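Local coordinates for protein membrane-bound lysozyme inhibitor of C-type lysozyme (Pseudomonas aeruginosa, PDB 3F6Z) that specifically inhibits C-type lysozymes, acting as a lipid-anchored outer-membrane protein built on a small antiparallel beta barrel, at residues Y35-A44 and F56-Y67. Residues are numbered along the deposited sequence; the frame is centred on the assembly and turned at random.
Sequences YLNKGDNSLA and FSNVISASGAKY
The ring of Tyr-67 lies against Ala-44, whose CB sits 3.8 Å from the ring centroid and only 14° off its normal, a CH-pi contact over one face. With chi1 at -56°, CG of Tyr-67 stands beside its own backbone N and anti to the carbonyl carbon, and the ring reaches past strand 52-59 to the hairpin 35-44. There it meets Tyr-35 obliquely: the ring planes are turned by 40°, the centroids are 5.9 Å apart, and the two side chains cross at about a right angle. The hydroxyl of Tyr-67 is held by a water that accepts from Asn-37 ND2 and donates to Leu-43 O, so one water bridges both arms of the hairpin to the tyrosine; this hydroxyl also meets a polar side chain of the chain of another protein.

Backbone bonds fix the register beneath the rings. Ala-44 and Phe-56 form an antiparallel hydrogen-bonded pair, with Phe-56 N to Ala-44 O at 2.7 Å and Ala-44 N to Phe-56 O at 3.0 Å. Farther along, Asn-58 N hydrogen-bonds to Ser-42 O at 2.9 Å, and CB of Ser-42 packs on CB of Asn-58 at 3.6 Å. Leu-43 and Ser-57 project from the other face of the sheet, where CD2 of Leu-43 touches CA of Ser-57 at 3.7 Å.

The loop after strand 52-59 carries Ser-63, thought to block the lysozyme active site directly; its OG hydrogen-bonds an acidic side chain of the other protein. Tyr-35 OH is hydrogen-bonded to Tyr-23 OH and Trp-74 NE1. The contact joins neighbouring barrel strands 41-49 and 52-59, flanked by 30-38 and 65-69, which supply the two tyrosines.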
ATOM      1  N   TYR B  35     -12.866   0.400  14.336  1.00 20.29           N
ATOM      2  CA  TYR B  35     -13.136  -0.026  12.976  1.00 19.85           C
ATOM      3  C   TYR B  35     -14.381   0.671  12.468  1.00 20.79           C
ATOM      4  O   TYR B  35     -15.375   0.784  13.187  1.00 22.86           O
ATOM      5  CB  TYR B  35     -13.312  -1.549  12.927  1.00 18.16           C
ATOM      6  CG  TYR B  35     -12.031  -2.291  13.217  1.00 16.42           C
ATOM      7  CD1 TYR B  35     -10.986  -2.291  12.294  1.00 16.40           C
ATOM      8  CD2 TYR B  35     -11.839  -2.949  14.432  1.00 16.34           C
ATOM      9  CE1 TYR B  35      -9.781  -2.924  12.569  1.00 16.74           C
ATOM     10  CE2 TYR B  35     -10.631  -3.589  14.721  1.00 16.83           C
ATOM     11  CZ  TYR B  35      -9.609  -3.569  13.783  1.00 16.89           C
ATOM     12  OH  TYR B  35      -8.413  -4.176  14.053  1.00 19.61           O
ATOM     13  N   LEU B  36     -14.314   1.159  11.234  1.00 20.24           N
ATOM     14  CA  LEU B  36     -15.443   1.835  10.614  1.00 20.86           C
ATOM     15  C   LEU B  36     -15.678   1.249   9.232  1.00 20.85           C
ATOM     16  O   LEU B  36     -14.809   1.316   8.362  1.00 19.54           O
ATOM     17  CB  LEU B  36     -15.196   3.345  10.500  1.00 21.05           C
ATOM     18  CG  LEU B  36     -15.022   4.120  11.811  1.00 24.27           C
ATOM     19  CD1 LEU B  36     -13.536   4.211  12.155  1.00 25.13           C
ATOM     20  CD2 LEU B  36     -15.609   5.519  11.666  1.00 24.77           C
ATOM     21  N   ASN B  37     -16.858   0.663   9.050  1.00 19.68           N
ATOM     22  CA  ASN B  37     -17.241   0.056   7.786  1.00 19.80           C
ATOM     23  C   ASN B  37     -18.509   0.715   7.255  1.00 19.41           C
ATOM     24  O   ASN B  37     -19.570   0.653   7.885  1.00 19.74           O
ATOM     25  CB  ASN B  37     -17.481  -1.444   7.972  1.00 19.13           C
ATOM     26  CG  ASN B  37     -16.291  -2.152   8.591  1.00 20.03           C
ATOM     27  OD1 ASN B  37     -16.429  -2.858   9.593  1.00 22.84           O
ATOM     28  ND2 ASN B  37     -15.116  -1.971   7.996  1.00 16.93           N
ATOM     29  N   LYS B  38     -18.390   1.346   6.095  1.00 18.85           N
ATOM     30  CA  LYS B  38     -19.516   2.022   5.469  1.00 18.08           C
ATOM     31  C   LYS B  38     -19.419   1.908   3.953  1.00 16.10           C
ATOM     32  O   LYS B  38     -18.639   2.610   3.320  1.00 17.27           O
ATOM     33  CB  LYS B  38     -19.524   3.494   5.895  1.00 19.93           C
ATOM     34  CG  LYS B  38     -20.627   4.334   5.275  1.00 21.40           C
ATOM     35  CD  LYS B  38     -20.532   5.778   5.759  1.00 22.68           C
ATOM     36  CE  LYS B  38     -21.499   6.694   5.010  1.00 24.53           C
ATOM     37  NZ  LYS B  38     -22.930   6.355   5.265  1.00 24.36           N
ATOM     38  N   GLY B  39     -20.211   1.020   3.371  1.00 16.34           N
ATOM     39  CA  GLY B  39     -20.182   0.853   1.925  1.00 18.66           C
ATOM     40  C   GLY B  39     -18.817   0.427   1.413  1.00 17.85           C
ATOM     41  O   GLY B  39     -18.229  -0.525   1.921  1.00 17.28           O
ATOM     42  N   ASP B  40     -18.302   1.139   0.417  1.00 18.57           N
ATOM     43  CA  ASP B  40     -16.997   0.808  -0.156  1.00 20.00           C
ATOM     44  C   ASP B  40     -15.844   1.176   0.756  1.00 19.30           C
ATOM     45  O   ASP B  40     -14.714   0.750   0.535  1.00 19.46           O
ATOM     46  CB  ASP B  40     -16.778   1.520  -1.493  1.00 21.75           C
ATOM     47  CG  ASP B  40     -17.767   1.099  -2.555  1.00 23.41           C
ATOM     48  OD1 ASP B  40     -18.273  -0.043  -2.482  1.00 26.05           O
ATOM     49  OD2 ASP B  40     -18.021   1.909  -3.476  1.00 24.33           O
ATOM     50  N   ASN B  41     -16.122   1.977   1.772  1.00 18.82           N
ATOM     51  CA  ASN B  41     -15.076   2.397   2.687  1.00 18.41           C
ATOM     52  C   ASN B  41     -15.020   1.561   3.945  1.00 18.47           C
ATOM     53  O   ASN B  41     -16.046   1.203   4.527  1.00 19.91           O
ATOM     54  CB  ASN B  41     -15.246   3.872   3.063  1.00 16.92           C
ATOM     55  CG  ASN B  41     -15.054   4.797   1.879  1.00 18.59           C
ATOM     56  OD1 ASN B  41     -16.010   5.395   1.383  1.00 19.74           O
ATOM     57  ND2 ASN B  41     -13.816   4.912   1.411  1.00 16.54           N
ATOM     58  N   SER B  42     -13.798   1.270   4.362  1.00 17.68           N
ATOM     59  CA  SER B  42     -13.546   0.491   5.557  1.00 19.16           C
ATOM     60  C   SER B  42     -12.261   1.056   6.144  1.00 19.09           C
ATOM     61  O   SER B  42     -11.218   1.063   5.488  1.00 19.54           O
ATOM     62  CB  SER B  42     -13.376  -0.982   5.187  1.00 19.17           C
ATOM     63  OG  SER B  42     -13.025  -1.753   6.318  1.00 21.04           O
ATOM     64  N   LEU B  43     -12.333   1.539   7.378  1.00 18.76           N
ATOM     65  CA  LEU B  43     -11.171   2.139   8.011  1.00 18.11           C
ATOM     66  C   LEU B  43     -10.859   1.532   9.364  1.00 17.45           C
ATOM     67  O   LEU B  43     -11.689   0.855   9.966  1.00 18.91           O
ATOM     68  CB  LEU B  43     -11.395   3.641   8.186  1.00 17.47           C
ATOM     69  CG  LEU B  43     -11.922   4.413   6.973  1.00 20.71           C
ATOM     70  CD1 LEU B  43     -12.323   5.819   7.410  1.00 20.70           C
ATOM     71  CD2 LEU B  43     -10.865   4.457   5.871  1.00 17.34           C
ATOM     72  N   ALA B  44      -9.649   1.802   9.833  1.00 17.10           N
ATOM     73  CA  ALA B  44      -9.177   1.331  11.119  1.00 15.77           C
ATOM     74  C   ALA B  44      -8.305   2.436  11.688  1.00 16.88           C
ATOM     75  O   ALA B  44      -7.293   2.813  11.087  1.00 18.55           O
ATOM     76  CB  ALA B  44      -8.365   0.053  10.950  1.00 16.60           C
ATOM     77  N   PHE B  56      -6.120   4.318   9.151  1.00 15.92           N
ATOM     78  CA  PHE B  56      -5.755   3.382   8.087  1.00 14.24           C
ATOM     79  C   PHE B  56      -6.934   3.142   7.154  1.00 15.27           C
ATOM     80  O   PHE B  56      -8.082   3.100   7.592  1.00 15.44           O
ATOM     81  CB  PHE B  56      -5.343   2.025   8.660  1.00 14.42           C
ATOM     82  CG  PHE B  56      -4.041   2.030   9.404  1.00 13.08           C
ATOM     83  CD1 PHE B  56      -3.894   2.758  10.584  1.00 10.82           C
ATOM     84  CD2 PHE B  56      -2.969   1.256   8.946  1.00 12.65           C
ATOM     85  CE1 PHE B  56      -2.706   2.715  11.304  1.00 11.02           C
ATOM     86  CE2 PHE B  56      -1.769   1.202   9.657  1.00 11.93           C
ATOM     87  CZ  PHE B  56      -1.634   1.933  10.842  1.00 11.16           C
ATOM     88  N   SER B  57      -6.647   2.972   5.869  1.00 14.38           N
ATOM     89  CA  SER B  57      -7.699   2.700   4.901  1.00 14.68           C
ATOM     90  C   SER B  57      -7.536   1.269   4.380  1.00 14.55           C
ATOM     91  O   SER B  57      -6.432   0.815   4.090  1.00 14.66           O
ATOM     92  CB  SER B  57      -7.636   3.696   3.741  1.00 15.76           C
ATOM     93  OG  SER B  57      -8.657   3.421   2.801  1.00 19.83           O
ATOM     94  N   ASN B  58      -8.649   0.561   4.278  1.00 14.75           N
ATOM     95  CA  ASN B  58      -8.643  -0.812   3.807  1.00 15.64           C
ATOM     96  C   ASN B  58      -8.169  -0.894   2.356  1.00 15.78           C
ATOM     97  O   ASN B  58      -8.665  -0.164   1.488  1.00 16.68           O
ATOM     98  CB  ASN B  58     -10.052  -1.391   3.943  1.00 18.04           C
ATOM     99  CG  ASN B  58     -10.139  -2.828   3.499  1.00 19.04           C
ATOM    100  OD1 ASN B  58      -9.510  -3.715   4.078  1.00 21.97           O
ATOM    101  ND2 ASN B  58     -10.923  -3.070   2.463  1.00 21.26           N
ATOM    102  N   VAL B  59      -7.199  -1.771   2.103  1.00 12.96           N
ATOM    103  CA  VAL B  59      -6.663  -1.964   0.758  1.00 12.19           C
ATOM    104  C   VAL B  59      -6.860  -3.421   0.326  1.00 12.56           C
ATOM    105  O   VAL B  59      -7.035  -4.314   1.158  1.00 13.44           O
ATOM    106  CB  VAL B  59      -5.153  -1.587   0.685  1.00 12.16           C
ATOM    107  CG1 VAL B  59      -4.980  -0.092   0.893  1.00  9.37           C
ATOM    108  CG2 VAL B  59      -4.361  -2.358   1.742  1.00 11.33           C
ATOM    109  N   ILE B  60      -6.817  -3.654  -0.978  1.00 13.91           N
ATOM    110  CA  ILE B  60      -7.034  -4.981  -1.537  1.00 14.03           C
ATOM    111  C   ILE B  60      -6.052  -6.056  -1.080  1.00 13.76           C
ATOM    112  O   ILE B  60      -4.853  -5.819  -0.959  1.00 14.55           O
ATOM    113  CB  ILE B  60      -7.032  -4.926  -3.087  1.00 14.36           C
ATOM    114  CG1 ILE B  60      -7.617  -6.222  -3.668  1.00 15.51           C
ATOM    115  CG2 ILE B  60      -5.607  -4.707  -3.598  1.00 15.97           C
ATOM    116  CD1 ILE B  60      -8.009  -6.137  -5.158  1.00 11.66           C
ATOM    117  N   SER B  61      -6.587  -7.241  -0.815  1.00 15.58           N
ATOM    118  CA  SER B  61      -5.784  -8.391  -0.407  1.00 16.11           C
ATOM    119  C   SER B  61      -6.575  -9.648  -0.753  1.00 17.12           C
ATOM    120  O   SER B  61      -7.758  -9.570  -1.105  1.00 16.37           O
ATOM    121  CB  SER B  61      -5.499  -8.364   1.100  1.00 16.56           C
ATOM    122  OG  SER B  61      -6.670  -8.625   1.857  1.00 15.77           O
ATOM    123  N   ALA B  62      -5.922 -10.800  -0.661  1.00 17.15           N
ATOM    124  CA  ALA B  62      -6.585 -12.062  -0.954  1.00 17.48           C
ATOM    125  C   ALA B  62      -7.307 -12.550   0.293  1.00 18.62           C
ATOM    126  O   ALA B  62      -8.452 -12.987   0.222  1.00 19.09           O
ATOM    127  CB  ALA B  62      -5.562 -13.108  -1.404  1.00 17.54           C
ATOM    128  N   SER B  63      -6.626 -12.464   1.434  1.00 17.44           N
ATOM    129  CA  SER B  63      -7.188 -12.917   2.698  1.00 18.03           C
ATOM    130  C   SER B  63      -7.036 -11.878   3.807  1.00 18.02           C
ATOM    131  O   SER B  63      -6.133 -11.035   3.768  1.00 17.85           O
ATOM    132  CB  SER B  63      -6.501 -14.208   3.140  1.00 17.31           C
ATOM    133  OG  SER B  63      -5.120 -13.985   3.375  1.00 18.61           O
ATOM    134  N   GLY B  64      -7.927 -11.956   4.794  1.00 16.23           N
ATOM    135  CA  GLY B  64      -7.887 -11.041   5.917  1.00 15.18           C
ATOM    136  C   GLY B  64      -8.323  -9.633   5.571  1.00 14.89           C
ATOM    137  O   GLY B  64      -8.791  -9.369   4.467  1.00 16.96           O
ATOM    138  N   ALA B  65      -8.189  -8.728   6.533  1.00 13.95           N
ATOM    139  CA  ALA B  65      -8.551  -7.330   6.327  1.00 12.84           C
ATOM    140  C   ALA B  65      -7.257  -6.541   6.437  1.00 12.75           C
ATOM    141  O   ALA B  65      -6.711  -6.362   7.526  1.00 12.68           O
ATOM    142  CB  ALA B  65      -9.552  -6.871   7.386  1.00 10.21           C
ATOM    143  N   LYS B  66      -6.757  -6.101   5.291  1.00 13.15           N
ATOM    144  CA  LYS B  66      -5.514  -5.342   5.230  1.00 12.34           C
ATOM    145  C   LYS B  66      -5.803  -3.844   5.166  1.00 12.25           C
ATOM    146  O   LYS B  66      -6.638  -3.401   4.372  1.00 11.13           O
ATOM    147  CB  LYS B  66      -4.716  -5.785   4.004  1.00 13.37           C
ATOM    148  CG  LYS B  66      -3.332  -5.157   3.872  1.00 14.59           C
ATOM    149  CD  LYS B  66      -2.640  -5.688   2.623  1.00 16.61           C
ATOM    150  CE  LYS B  66      -1.325  -4.985   2.351  1.00 17.33           C
ATOM    151  NZ  LYS B  66      -0.799  -5.387   1.021  1.00 20.61           N
ATOM    152  N   TYR B  67      -5.100  -3.075   5.999  1.00 11.94           N
ATOM    153  CA  TYR B  67      -5.268  -1.624   6.071  1.00 12.52           C
ATOM    154  C   TYR B  67      -3.907  -0.932   5.946  1.00 13.90           C
ATOM    155  O   TYR B  67      -2.897  -1.437   6.448  1.00 11.97           O
ATOM    156  CB  TYR B  67      -5.898  -1.227   7.415  1.00 13.51           C
ATOM    157  CG  TYR B  67      -7.231  -1.880   7.742  1.00 14.89           C
ATOM    158  CD1 TYR B  67      -8.437  -1.230   7.462  1.00 16.94           C
ATOM    159  CD2 TYR B  67      -7.287  -3.117   8.388  1.00 14.25           C
ATOM    160  CE1 TYR B  67      -9.670  -1.796   7.828  1.00 17.03           C
ATOM    161  CE2 TYR B  67      -8.507  -3.691   8.760  1.00 14.53           C
ATOM    162  CZ  TYR B  67      -9.695  -3.023   8.480  1.00 16.37           C
ATOM    163  OH  TYR B  67     -10.906  -3.565   8.868  1.00 15.84           O
TER
HETATM  164  O   HOH W   1     -12.683  -1.671   9.235  1.00 21.00           O
HETATM  165  O   HOH W   2     -11.782   3.172   2.710  1.00 20.51           O